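Long-range contacts in SIS domain protein (Listeria monocytogenes str. 4b F2365, PDB 3FXA), which probably binds phosphorylated sugars through its SIS domain and may act as a sugar-phosphate isomerase: residues A42-K47 against E93-L98; V35-K40 against A137-P142; C69-A74 against M178-E183; G102-E107 against T126-S131; K47-G52 against L87-K92. All blocks are in the same frame, centred on the assembly; numbering follows the deposited sequence. Where two conformers were deposited one is given.

All five contacts involve the parallel sheet or the connections to it; contact 3 joins the loop entering outermost strand 74-76 to the connection before helix 182-188. Contacts 1 and 5 have centres about 8 Å apart, share Lys47 and meet through the neighbouring strands 48-51 and 95-99, where Ile95 O lies 2.8 Å from Val49 N. Contact 2 uses the same helix, 31-43, as contact 1 and carries it across to strand 139-142. Contact 3 reaches contact 1 through Arg72, and its Pro73 O lies 2.8 Å from Ile48 N of contact 5. Contact 4 gathers loops at the C-terminal strand ends, where SIS domains commonly bind sugar phosphates; its centre is about 31 Å from that of contact 3.

Contact 1: A42-K47 against E93-L98; sequences AECTGK and EDILIL
Polar bonds between Lys47 and Asp94 dominate the meeting of the turn after helix 31-43 with the start of strand 95-99. Lys47 NZ forms a salt bridge with Asp94 OD2 at 2.8 Å, using the syn lone pair of that oxygen. The lysine chain runs extended and bends at its last torsion (chi4 -59°), which also lets NZ bond to Val89 O. Asp94 OD1 accepts the backbone N of Lys47 at 2.9 Å from above the carboxylate plane, and Gln91 N donates to OD2, a set of donors likely to favour the ionised acid. Gly46 passes close to this carboxylate, its CA 3.5 Å from Asp94 OD1. Between the backbones, Ile95 N donates to Lys47 O in a nearly straight 3.1 Å bond lying in the carbonyl plane. A water accepts from Thr45 N and donates to Glu93 O.

Apolar packing is lighter. Cys44 SG, anti to its backbone N, lies 3.8 Å from Ile95 CG1, while Cys44 CB meets Ile95 CD1.

The Ile95-Lys47 backbone bond begins the parallel pairing of strands 48-51 and 95-99 in the alpha/beta sheet of the SIS domain; strand 121-126 flanks 95-99 on its other side, and helix 157-177 packs on Ala42.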
# COMPACT_ATOMS: atom_id res chain seq x y z
N ALA A 42 14.12 -21.32 4.14
CA ALA A 42 15.58 -21.30 3.98
C ALA A 42 16.03 -21.81 2.60
O ALA A 42 16.93 -21.25 2.02
CB ALA A 42 16.25 -22.14 5.06
N GLU A 43 15.33 -22.82 2.08
CA GLU A 43 15.63 -23.44 0.77
C GLU A 43 15.06 -22.66 -0.43
O GLU A 43 15.47 -22.89 -1.57
CB GLU A 43 15.10 -24.89 0.75
CG GLU A 43 15.87 -25.83 1.70
CD GLU A 43 15.21 -27.19 1.94
OE1 GLU A 43 14.08 -27.46 1.50
OE2 GLU A 43 15.86 -28.01 2.63
N CYS A 44 14.15 -21.73 -0.17
CA CYS A 44 13.47 -21.00 -1.27
C CYS A 44 14.40 -20.16 -2.16
O CYS A 44 15.12 -19.29 -1.68
CB CYS A 44 12.36 -20.14 -0.69
SG CYS A 44 11.25 -19.45 -1.93
N THR A 45 14.39 -20.44 -3.46
CA THR A 45 15.17 -19.68 -4.46
C THR A 45 14.35 -18.58 -5.15
O THR A 45 14.90 -17.79 -5.94
CB THR A 45 15.76 -20.61 -5.55
OG1 THR A 45 14.71 -21.21 -6.31
CG2 THR A 45 16.62 -21.68 -4.91
N GLY A 46 13.04 -18.52 -4.86
CA GLY A 46 12.15 -17.47 -5.40
C GLY A 46 11.87 -16.41 -4.35
O GLY A 46 12.80 -15.85 -3.75
N LYS A 47 10.60 -16.15 -4.11
CA LYS A 47 10.16 -15.19 -3.11
C LYS A 47 8.94 -15.69 -2.38
O LYS A 47 8.30 -16.64 -2.81
CB LYS A 47 9.87 -13.83 -3.76
CG LYS A 47 8.74 -13.85 -4.77
CD LYS A 47 8.66 -12.55 -5.52
CE LYS A 47 7.63 -12.62 -6.60
NZ LYS A 47 7.86 -13.69 -7.62
N GLU A 93 8.66 -21.20 -8.25
CA GLU A 93 9.69 -21.30 -7.22
C GLU A 93 9.31 -20.54 -5.95
O GLU A 93 10.12 -20.47 -5.00
CB GLU A 93 11.07 -20.77 -7.71
CG GLU A 93 11.47 -21.07 -9.18
CD GLU A 93 10.82 -20.12 -10.23
OE1 GLU A 93 10.73 -18.89 -9.99
OE2 GLU A 93 10.40 -20.61 -11.29
N ASP A 94 8.10 -19.99 -5.91
CA ASP A 94 7.66 -19.18 -4.78
C ASP A 94 6.88 -19.96 -3.73
O ASP A 94 6.42 -21.08 -3.96
CB ASP A 94 6.78 -18.01 -5.27
CG ASP A 94 7.52 -17.01 -6.15
OD1 ASP A 94 8.76 -17.02 -6.21
OD2 ASP A 94 6.80 -16.19 -6.77
N ILE A 95 6.71 -19.30 -2.59
CA ILE A 95 5.92 -19.81 -1.48
C ILE A 95 4.76 -18.85 -1.28
O ILE A 95 5.01 -17.68 -1.03
CB ILE A 95 6.73 -19.87 -0.18
CG1 ILE A 95 8.00 -20.76 -0.35
CG2 ILE A 95 5.83 -20.37 0.95
CD1 ILE A 95 8.91 -20.84 0.88
N LEU A 96 3.52 -19.33 -1.47
CA LEU A 96 2.33 -18.53 -1.21
C LEU A 96 1.87 -18.84 0.22
O LEU A 96 1.71 -20.01 0.57
CB LEU A 96 1.21 -18.83 -2.22
CG LEU A 96 -0.14 -18.13 -2.04
CD1 LEU A 96 -0.02 -16.60 -2.19
CD2 LEU A 96 -1.19 -18.69 -3.02
N ILE A 97 1.72 -17.79 1.02
CA ILE A 97 1.23 -17.89 2.38
C ILE A 97 -0.12 -17.19 2.43
O ILE A 97 -0.22 -15.98 2.16
CB ILE A 97 2.20 -17.27 3.42
CG1 ILE A 97 3.60 -17.88 3.29
CG2 ILE A 97 1.61 -17.43 4.85
CD1 ILE A 97 4.63 -17.43 4.37
N LEU A 98 -1.17 -17.96 2.72
CA LEU A 98 -2.52 -17.42 2.87
C LEU A 98 -2.85 -17.37 4.36
O LEU A 98 -2.77 -18.38 5.05
CB LEU A 98 -3.52 -18.27 2.11
CG LEU A 98 -3.29 -18.37 0.60
CD1 LEU A 98 -4.38 -19.22 -0.04
CD2 LEU A 98 -3.22 -17.00 -0.11
O HOH W 1 12.32 -21.97 -4.42

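Contact 2: V35-K40 against A137-P142; sequences VKTVEK and ADIFFP
Thr37 OG1 is the best-held polar atom here, gripped by one hydrogen bond to the carbonyl oxygen of Ala33, one turn back in helix 31-43. That bond satisfies the hydroxyl inside its own helix, so toward strand 139-142 it acts as a packing group between two apolar side chains. The torsion suits this double task: OG1 sits beside the backbone N and anti to the carbonyl carbon (chi1 -58°), while CG2 is anti to the N. From that position OG1 meets the edge of the Phe141 ring, lying in its plane, 3.4 Å from CD2. Thr37 and Phe141 cross at about a right angle, and Thr37 CB also approaches the ring edge, 4.1 Å from Phe141 CE2.

Ile139 comes in beside the ring and crosses Thr37 obliquely. Its CG2 branch, anti to the backbone N, stands 3.7 Å from Thr37 OG1. The other branch extends along the helix surface, so that Ile139 CD1 reaches Lys36 CB at 4.2 Å and also rests against Lys40 CB. Both lysines thus contribute the bases of their chains to the packing, on the exposed border of a buried contact.

The contact is a helix-on-sheet packing of the alpha/beta SIS domain, with the axes of the two segments 9.6 Å apart at closest approach. Strand 139-142, one of the two outermost strands of the sheet within this chain, pairs with strand 121-126, whose Ile123 touches both Thr37 and Phe141; on helix 157-177, Phe167 stacks with the Phe141 ring, and Leu174 and Tyr177 pack on Val38.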
# COMPACT_ATOMS: atom_id res chain seq x y z
N VAL A 35 8.96 -26.53 11.83
CA VAL A 35 10.25 -26.95 11.28
C VAL A 35 10.25 -26.95 9.74
O VAL A 35 11.18 -26.41 9.12
CB VAL A 35 10.67 -28.33 11.84
CG1 VAL A 35 11.90 -28.86 11.09
CG2 VAL A 35 10.90 -28.19 13.37
N LYS A 36 9.18 -27.51 9.16
CA LYS A 36 9.04 -27.58 7.70
C LYS A 36 9.02 -26.18 7.10
O LYS A 36 9.67 -25.93 6.07
CB LYS A 36 7.81 -28.37 7.25
CG LYS A 36 7.90 -29.89 7.32
CD LYS A 36 6.84 -30.50 6.38
CE LYS A 36 6.81 -32.02 6.41
NZ LYS A 36 5.92 -32.56 5.33
N THR A 37 8.34 -25.25 7.78
CA THR A 37 8.28 -23.86 7.31
C THR A 37 9.66 -23.21 7.33
O THR A 37 10.03 -22.52 6.38
CB THR A 37 7.21 -23.06 8.12
OG1 THR A 37 5.94 -23.72 7.95
CG2 THR A 37 7.12 -21.61 7.68
N VAL A 38 10.43 -23.39 8.41
CA VAL A 38 11.80 -22.86 8.49
C VAL A 38 12.68 -23.43 7.36
O VAL A 38 13.40 -22.68 6.72
CB VAL A 38 12.47 -23.15 9.85
CG1 VAL A 38 13.96 -22.76 9.85
CG2 VAL A 38 11.66 -22.46 10.99
N GLU A 39 12.63 -24.75 7.17
CA GLU A 39 13.44 -25.45 6.16
C GLU A 39 13.07 -25.00 4.76
O GLU A 39 13.95 -24.61 3.98
CB GLU A 39 13.24 -26.98 6.28
CG GLU A 39 13.85 -27.58 7.53
CD GLU A 39 13.55 -29.08 7.72
OE1 GLU A 39 12.58 -29.62 7.13
OE2 GLU A 39 14.27 -29.73 8.48
N LYS A 40 11.77 -25.01 4.49
CA LYS A 40 11.24 -24.62 3.17
C LYS A 40 11.62 -23.18 2.81
O LYS A 40 12.01 -22.93 1.67
CB LYS A 40 9.73 -24.80 3.11
CG LYS A 40 9.14 -24.84 1.70
CD LYS A 40 9.38 -26.20 1.04
CE LYS A 40 8.81 -26.28 -0.36
NZ LYS A 40 9.25 -27.52 -1.05
N ALA A 137 -3.43 -26.70 1.46
CA ALA A 137 -2.05 -26.30 1.68
C ALA A 137 -1.07 -27.45 1.57
O ALA A 137 -1.40 -28.58 1.91
CB ALA A 137 -1.90 -25.65 3.06
N ASP A 138 0.14 -27.13 1.12
CA ASP A 138 1.27 -28.08 1.16
C ASP A 138 1.79 -28.15 2.60
O ASP A 138 2.28 -29.20 3.02
CB ASP A 138 2.36 -27.64 0.20
CG ASP A 138 1.89 -27.63 -1.23
OD1 ASP A 138 1.35 -28.68 -1.68
OD2 ASP A 138 2.01 -26.59 -1.89
N ILE A 139 1.73 -27.02 3.30
CA ILE A 139 2.02 -26.96 4.74
C ILE A 139 0.83 -26.28 5.41
O ILE A 139 0.62 -25.06 5.21
CB ILE A 139 3.31 -26.19 5.08
CG1 ILE A 139 4.54 -26.82 4.43
CG2 ILE A 139 3.54 -26.16 6.59
CD1 ILE A 139 5.76 -25.92 4.46
N PHE A 140 0.02 -27.04 6.14
CA PHE A 140 -1.04 -26.49 7.00
C PHE A 140 -0.28 -26.03 8.27
O PHE A 140 0.44 -26.83 8.91
CB PHE A 140 -2.11 -27.55 7.33
CG PHE A 140 -3.01 -27.20 8.49
CD1 PHE A 140 -3.58 -25.95 8.63
CD2 PHE A 140 -3.31 -28.19 9.45
CE1 PHE A 140 -4.43 -25.65 9.71
CE2 PHE A 140 -4.16 -27.91 10.52
CZ PHE A 140 -4.71 -26.65 10.66
N PHE A 141 -0.41 -24.73 8.56
CA PHE A 141 0.29 -24.06 9.66
C PHE A 141 -0.79 -23.62 10.66
O PHE A 141 -1.30 -22.49 10.57
CB PHE A 141 1.12 -22.90 9.11
CG PHE A 141 2.10 -22.29 10.10
CD1 PHE A 141 1.67 -21.47 11.17
CD2 PHE A 141 3.47 -22.47 9.93
CE1 PHE A 141 2.59 -20.89 12.07
CE2 PHE A 141 4.41 -21.90 10.83
CZ PHE A 141 3.98 -21.10 11.90
N PRO A 142 -1.15 -24.50 11.60
CA PRO A 142 -2.17 -24.15 12.58
C PRO A 142 -1.73 -23.06 13.56
O PRO A 142 -0.60 -23.05 14.02
CB PRO A 142 -2.42 -25.46 13.35
CG PRO A 142 -1.19 -26.27 13.09
CD PRO A 142 -0.75 -25.92 11.73

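Contact 3: C69-A74 against M178-E183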
# COMPACT_ATOMS: atom_id res chain seq x y z
N CYS A 69 13.67 -8.11 5.73
CA CYS A 69 14.74 -7.73 6.63
C CYS A 69 15.84 -8.77 6.80
O CYS A 69 16.98 -8.40 7.06
CB CYS A 69 14.17 -7.35 8.00
SG CYS A 69 13.24 -5.86 8.03
N ILE A 70 15.49 -10.06 6.64
CA ILE A 70 16.44 -11.16 6.77
C ILE A 70 16.83 -11.77 5.41
O ILE A 70 17.19 -12.95 5.31
CB ILE A 70 15.98 -12.24 7.76
CG1 ILE A 70 14.75 -13.01 7.29
CG2 ILE A 70 15.75 -11.61 9.12
CD1 ILE A 70 14.75 -14.49 7.76
N GLU A 71 16.78 -10.94 4.35
CA GLU A 71 17.17 -11.37 3.01
C GLU A 71 16.37 -12.56 2.46
O GLU A 71 16.96 -13.47 1.84
CB GLU A 71 18.69 -11.56 2.92
CG GLU A 71 19.45 -10.26 2.81
CD GLU A 71 19.35 -9.63 1.41
OE1 GLU A 71 19.20 -10.38 0.40
OE2 GLU A 71 19.45 -8.39 1.32
N ARG A 72 15.08 -12.60 2.79
CA ARG A 72 14.13 -13.57 2.25
C ARG A 72 13.12 -12.71 1.48
O ARG A 72 12.12 -12.24 2.07
CB ARG A 72 13.46 -14.44 3.32
CG ARG A 72 14.45 -15.30 4.11
CD ARG A 72 15.49 -15.86 3.17
NE ARG A 72 15.11 -17.03 2.43
CZ ARG A 72 15.77 -17.44 1.35
NH1 ARG A 72 16.80 -16.75 0.88
NH2 ARG A 72 15.38 -18.53 0.72
N PRO A 73 13.38 -12.45 0.16
CA PRO A 73 12.45 -11.61 -0.61
C PRO A 73 11.00 -12.01 -0.42
O PRO A 73 10.68 -13.22 -0.46
CB PRO A 73 12.84 -11.85 -2.06
CG PRO A 73 14.09 -12.57 -2.05
CD PRO A 73 14.51 -12.89 -0.68
N ALA A 74 10.16 -11.01 -0.20
CA ALA A 74 8.74 -11.19 0.08
C ALA A 74 7.94 -10.03 -0.46
O ALA A 74 8.44 -8.91 -0.56
CB ALA A 74 8.54 -11.33 1.55
N MSE A 178 20.25 -19.77 8.73
CA MSE A 178 20.91 -19.35 7.48
C MSE A 178 22.22 -18.59 7.66
O MSE A 178 22.80 -18.14 6.65
CB MSE A 178 19.94 -18.47 6.68
CG MSE A 178 18.59 -19.13 6.41
SE MSE A 178 17.55 -18.00 5.26
CE MSE A 178 18.44 -18.36 3.54
N ASN A 179 22.69 -18.43 8.91
CA ASN A 179 23.94 -17.70 9.22
C ASN A 179 23.88 -16.26 8.68
O ASN A 179 24.81 -15.79 8.03
CB ASN A 179 25.17 -18.48 8.70
CG ASN A 179 25.25 -19.89 9.26
OD1 ASN A 179 25.32 -20.86 8.51
ND2 ASN A 179 25.25 -20.00 10.58
N TYR A 180 22.74 -15.60 8.91
CA TYR A 180 22.50 -14.23 8.49
C TYR A 180 23.46 -13.32 9.25
O TYR A 180 23.69 -13.55 10.45
CB TYR A 180 21.02 -13.85 8.72
CG TYR A 180 20.64 -12.46 8.28
CD1 TYR A 180 20.68 -12.12 6.92
CD2 TYR A 180 20.18 -11.51 9.18
CE1 TYR A 180 20.32 -10.85 6.49
CE2 TYR A 180 19.81 -10.21 8.75
CZ TYR A 180 19.89 -9.90 7.40
OH TYR A 180 19.54 -8.66 6.91
N THR A 181 24.07 -12.34 8.57
CA THR A 181 25.09 -11.46 9.18
C THR A 181 24.65 -10.03 9.37
O THR A 181 23.71 -9.55 8.71
CB THR A 181 26.39 -11.40 8.32
OG1 THR A 181 26.16 -10.70 7.09
CG2 THR A 181 26.91 -12.79 8.03
N LYS A 182 25.37 -9.34 10.26
CA LYS A 182 25.17 -7.90 10.52
C LYS A 182 25.51 -7.11 9.25
O LYS A 182 24.92 -6.06 8.99
CB LYS A 182 26.06 -7.41 11.67
CG LYS A 182 25.73 -7.99 13.05
CD LYS A 182 26.76 -7.56 14.11
CE LYS A 182 26.50 -8.21 15.46
NZ LYS A 182 25.23 -7.76 16.09
N GLU A 183 26.48 -7.62 8.48
CA GLU A 183 26.91 -6.97 7.23
C GLU A 183 25.77 -6.97 6.20
O GLU A 183 25.53 -5.93 5.55
CB GLU A 183 28.19 -7.62 6.67
CG GLU A 183 29.49 -7.28 7.45
CD GLU A 183 29.63 -7.91 8.86
OE1 GLU A 183 28.93 -8.89 9.21
OE2 GLU A 183 30.48 -7.41 9.64
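A Schellman motif closes helix 55-69 here, and the turn it makes is the surface on which Tyr180 rests. Glu71 is the residue of positive phi (58°), with Arg72 N bonded back to Phe67 O and Glu71 N to Asn68 O. Tyr180 holds its ring anti to the backbone N (chi1 -178°), which brings the ring against this helix end. One face of the ring receives Ile70 CA in a CH-pi contact, 4.0 Å from the centroid and offset toward the rim. Glu71 CG arrives instead at the ring edge, 3.8 Å from Tyr180 CE1, before its chain bends at chi2 and carries the carboxylate away. That carboxylate forms a salt bridge with Lys118 of the second subunit. At the tip of the ring, Tyr180 OH lies 2.6 Å from Cys69 O.

The second half of the contact pairs Arg72 with Met178, a selenomethionine. In the arginine conformer given, the methyl CE of Met178 sits over one face of the guanidinium, offset toward its rim and 3.5 Å from Arg72 NH1. Its selenium touches the aliphatic part of the chain, with Met178 SE 3.6 Å from Arg72 CD. Bends at chi2 and chi3 fold this conformer into position, where NH2 bonds to Ile41 O and NH1 makes a weak bond to Glu71 O.

A second Schellman motif ends helix 157-177 at Asn179, and Thr181 then serves as N-cap of helix 182-188. The contact thus joins two Schellman helix ends, each followed by a short connection: one leading into strand 74-76 and the other into the C-terminal helix.

Contact 4: G102-E107 against T126-S131; sequences GGNTGE and TENPDS
Hydrogen bonding across the contact rests on Asn128, whose ND2 donates to Gly102 O over 3.2 Å. The bond is well formed at both ends: the acceptor lies in the amide plane of Asn128, and the donor lies in the carbonyl plane of Gly102. Placing CG anti to the backbone N (chi1 -173°) turns the amide toward the glycines.

Further bonds shape the second loop. Thr126 OG1 accepts from Asn128 N, an ST turn, and also bonds outside it to Lys101 O, just before segment 102-107. Asn128 OD1 accepts from Asp130 N, an Asx turn, while Ser131 OG donates to Asn128 O over 2.7 Å. The same Asn128 oxygen accepts from Ser131 N, closing a type I beta turn. Ser131 OG also caps the following helix through Ala134 N, and Asn104 OD1 reaches the same helix start by bonding to Val132 N.

These two loops follow strands 95-99 and 121-126, at the C-terminal end of the parallel sheet. In SIS domains such loops commonly line the sugar-phosphate site, so a related role for segment 102-107 is plausible.

Packing is close where Gly103, with positive phi (76°), brings bare backbone against the second loop: its CA is 3.3 Å from Thr126 OG1. Ser131 CB fits beside two carbonyls, 3.5 Å from Gly102 O and 3.4 Å from Gly103 O. Beyond the glycines, Asn104 OD1 passes Ser131 CA at 3.6 Å.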
# COMPACT_ATOMS: atom_id res chain seq x y z
N GLY A 102 -10.57 -18.16 9.91
CA GLY A 102 -11.53 -19.23 9.62
C GLY A 102 -11.12 -20.16 8.48
O GLY A 102 -11.69 -21.24 8.36
N GLY A 103 -10.17 -19.73 7.63
CA GLY A 103 -9.63 -20.53 6.52
C GLY A 103 -10.47 -20.70 5.27
O GLY A 103 -10.11 -21.46 4.37
N ASN A 104 -11.61 -20.02 5.22
CA ASN A 104 -12.52 -20.09 4.07
C ASN A 104 -12.82 -18.72 3.45
O ASN A 104 -13.78 -18.60 2.68
CB ASN A 104 -13.82 -20.79 4.52
CG ASN A 104 -13.63 -22.29 4.80
OD1 ASN A 104 -12.97 -23.02 4.05
ND2 ASN A 104 -14.27 -22.76 5.85
N THR A 105 -11.98 -17.70 3.73
CA THR A 105 -12.20 -16.34 3.20
C THR A 105 -12.18 -16.40 1.67
O THR A 105 -11.14 -16.70 1.08
CB THR A 105 -11.12 -15.37 3.72
OG1 THR A 105 -11.15 -15.36 5.16
CG2 THR A 105 -11.34 -13.96 3.16
N GLY A 106 -13.35 -16.15 1.04
CA GLY A 106 -13.53 -16.25 -0.42
C GLY A 106 -12.49 -15.57 -1.29
O GLY A 106 -12.04 -16.14 -2.29
N GLU A 107 -12.05 -14.39 -0.86
CA GLU A 107 -11.01 -13.61 -1.56
C GLU A 107 -9.68 -14.37 -1.70
O GLU A 107 -8.95 -14.18 -2.66
CB GLU A 107 -10.71 -12.28 -0.85
CG GLU A 107 -11.84 -11.25 -0.82
CD GLU A 107 -12.83 -11.41 0.33
OE1 GLU A 107 -12.96 -12.52 0.91
OE2 GLU A 107 -13.51 -10.41 0.63
N THR A 126 -4.16 -20.81 9.43
CA THR A 126 -5.54 -20.78 9.87
C THR A 126 -5.76 -21.56 11.17
O THR A 126 -4.92 -22.38 11.54
CB THR A 126 -6.46 -21.33 8.73
OG1 THR A 126 -7.84 -21.27 9.13
CG2 THR A 126 -6.11 -22.76 8.30
N GLU A 127 -6.87 -21.28 11.85
CA GLU A 127 -7.23 -22.04 13.07
C GLU A 127 -7.95 -23.34 12.73
O GLU A 127 -7.91 -24.29 13.52
CB GLU A 127 -8.11 -21.20 14.04
CG GLU A 127 -9.62 -21.10 13.70
CD GLU A 127 -10.40 -20.11 14.57
OE1 GLU A 127 -9.87 -19.55 15.56
OE2 GLU A 127 -11.59 -19.93 14.26
N ASN A 128 -8.59 -23.36 11.56
CA ASN A 128 -9.54 -24.41 11.15
C ASN A 128 -8.93 -25.53 10.30
O ASN A 128 -8.71 -25.33 9.09
CB ASN A 128 -10.72 -23.70 10.45
CG ASN A 128 -11.88 -24.62 10.12
OD1 ASN A 128 -11.96 -25.76 10.57
ND2 ASN A 128 -12.82 -24.09 9.33
N PRO A 129 -8.71 -26.74 10.90
CA PRO A 129 -8.11 -27.84 10.14
C PRO A 129 -8.99 -28.45 9.03
O PRO A 129 -8.46 -29.18 8.17
CB PRO A 129 -7.78 -28.88 11.23
CG PRO A 129 -8.79 -28.66 12.24
CD PRO A 129 -9.13 -27.21 12.25
N ASP A 130 -10.30 -28.17 9.05
CA ASP A 130 -11.29 -28.64 8.06
C ASP A 130 -11.62 -27.57 7.00
O ASP A 130 -12.52 -27.77 6.18
CB ASP A 130 -12.56 -29.10 8.78
CG ASP A 130 -12.27 -30.18 9.84
OD1 ASP A 130 -11.48 -31.11 9.56
OD2 ASP A 130 -12.83 -30.11 10.95
N SER A 131 -10.90 -26.44 7.05
CA SER A 131 -11.06 -25.37 6.06
C SER A 131 -10.37 -25.73 4.73
O SER A 131 -9.47 -26.57 4.68
CB SER A 131 -10.47 -24.06 6.59
OG SER A 131 -9.04 -24.08 6.76

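Contact 5: K47-G52 against L87-K92; sequences KIVVAG and LGVLQK
In the parallel alpha/beta sheet of the SIS domain, strand 48-51 is covered near its start by the 3-10 turn and loop that follow helix 79-86. The tight part is an apolar cluster built on Val49, whose CB points toward this loop. Its CG2 branch, beside the backbone N, meets Leu90 CD1 at 3.8 Å, the two side chains crossing obliquely. Leu90 reaches it with CG anti to its backbone N (chi1 -179°), and the loop itself is turned by the bond from Leu90 N to Leu87 O. Val49 CG1 lies more loosely against Val89 CG1, 4.2 Å away. Leu77 closes in on Val49, and Cys115 of helix 112-118 touches Leu90, so this half belongs to the buried core.

Toward Gln91 the packing thins and the loop becomes partly exposed. Gln91 touches the strand segment lightly, through CG at 4.2 Å from Lys47 NZ. Its amide has two partners: NE2 donates to Gly88 O over 2.8 Å in a bent bond, from above the carbonyl plane, and also bonds to Glu71 of the second subunit, whose Pro73 packs on the same side chain. Asn68 of that subunit packs on Val89.

At the junction of the two parts stands Lys47, its CE 3.8 Å from Val89 CG2. Lys47 NZ donates to Val89 O over 2.7 Å, approaching almost exactly along the C=O axis (178°).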
# COMPACT_ATOMS: atom_id res chain seq x y z
N LYS A 47 10.60 -16.15 -4.11
CA LYS A 47 10.16 -15.19 -3.11
C LYS A 47 8.94 -15.69 -2.38
O LYS A 47 8.30 -16.64 -2.81
CB LYS A 47 9.87 -13.83 -3.76
CG LYS A 47 8.74 -13.85 -4.77
CD LYS A 47 8.66 -12.55 -5.52
CE LYS A 47 7.63 -12.62 -6.60
NZ LYS A 47 7.86 -13.69 -7.62
N ILE A 48 8.63 -15.02 -1.28
CA ILE A 48 7.48 -15.35 -0.45
C ILE A 48 6.35 -14.38 -0.81
O ILE A 48 6.50 -13.19 -0.68
CB ILE A 48 7.83 -15.24 1.04
CG1 ILE A 48 9.03 -16.13 1.40
CG2 ILE A 48 6.62 -15.63 1.89
CD1 ILE A 48 9.59 -15.89 2.81
N VAL A 49 5.21 -14.90 -1.23
CA VAL A 49 4.06 -14.05 -1.59
C VAL A 49 3.05 -14.27 -0.46
O VAL A 49 2.66 -15.39 -0.21
CB VAL A 49 3.48 -14.45 -2.96
CG1 VAL A 49 2.35 -13.54 -3.33
CG2 VAL A 49 4.58 -14.40 -4.03
N VAL A 50 2.64 -13.21 0.25
CA VAL A 50 1.70 -13.36 1.39
C VAL A 50 0.40 -12.62 1.08
O VAL A 50 0.45 -11.47 0.67
CB VAL A 50 2.29 -12.89 2.73
CG1 VAL A 50 1.49 -13.47 3.95
CG2 VAL A 50 3.75 -13.31 2.83
N ALA A 51 -0.74 -13.28 1.33
CA ALA A 51 -2.07 -12.68 1.12
C ALA A 51 -2.96 -12.79 2.36
O ALA A 51 -2.96 -13.80 3.06
CB ALA A 51 -2.78 -13.38 -0.04
N GLY A 52 -3.73 -11.74 2.61
CA GLY A 52 -4.69 -11.70 3.70
C GLY A 52 -5.60 -10.51 3.50
O GLY A 52 -5.25 -9.58 2.73
N LEU A 87 -1.85 -11.66 -9.64
CA LEU A 87 -1.44 -13.08 -9.47
C LEU A 87 -0.24 -13.46 -10.35
O LEU A 87 0.43 -14.46 -10.10
CB LEU A 87 -2.60 -14.06 -9.69
CG LEU A 87 -3.48 -14.39 -8.51
CD1 LEU A 87 -4.70 -15.11 -8.97
CD2 LEU A 87 -2.70 -15.22 -7.46
N GLY A 88 0.02 -12.67 -11.38
CA GLY A 88 1.26 -12.81 -12.16
C GLY A 88 2.57 -12.63 -11.38
O GLY A 88 3.62 -13.06 -11.85
N VAL A 89 2.53 -12.02 -10.20
CA VAL A 89 3.71 -11.89 -9.32
C VAL A 89 4.16 -13.27 -8.76
O VAL A 89 5.33 -13.43 -8.42
CB VAL A 89 3.46 -10.89 -8.13
CG1 VAL A 89 2.63 -11.54 -7.02
CG2 VAL A 89 4.77 -10.37 -7.53
N LEU A 90 3.22 -14.22 -8.67
CA LEU A 90 3.44 -15.56 -8.11
C LEU A 90 4.05 -16.47 -9.17
O LEU A 90 3.50 -16.61 -10.27
CB LEU A 90 2.12 -16.16 -7.64
CG LEU A 90 2.18 -17.55 -7.00
CD1 LEU A 90 2.99 -17.44 -5.71
CD2 LEU A 90 0.78 -18.08 -6.75
N GLN A 91 5.18 -17.08 -8.84
CA GLN A 91 5.89 -17.98 -9.77
C GLN A 91 6.10 -19.37 -9.14
O GLN A 91 5.89 -19.58 -7.93
CB GLN A 91 7.18 -17.31 -10.26
CG GLN A 91 6.94 -16.03 -11.02
CD GLN A 91 6.11 -16.24 -12.27
OE1 GLN A 91 6.34 -17.20 -13.02
NE2 GLN A 91 5.16 -15.35 -12.53
N LYS A 92 6.50 -20.34 -9.98
CA LYS A 92 6.67 -21.76 -9.56
C LYS A 92 7.59 -21.98 -8.34
O LYS A 92 7.25 -22.76 -7.47
CB LYS A 92 7.11 -22.63 -10.77
CG LYS A 92 7.31 -24.13 -10.48
CD LYS A 92 7.52 -24.88 -11.79
CE LYS A 92 7.74 -26.37 -11.58
NZ LYS A 92 6.55 -27.04 -10.99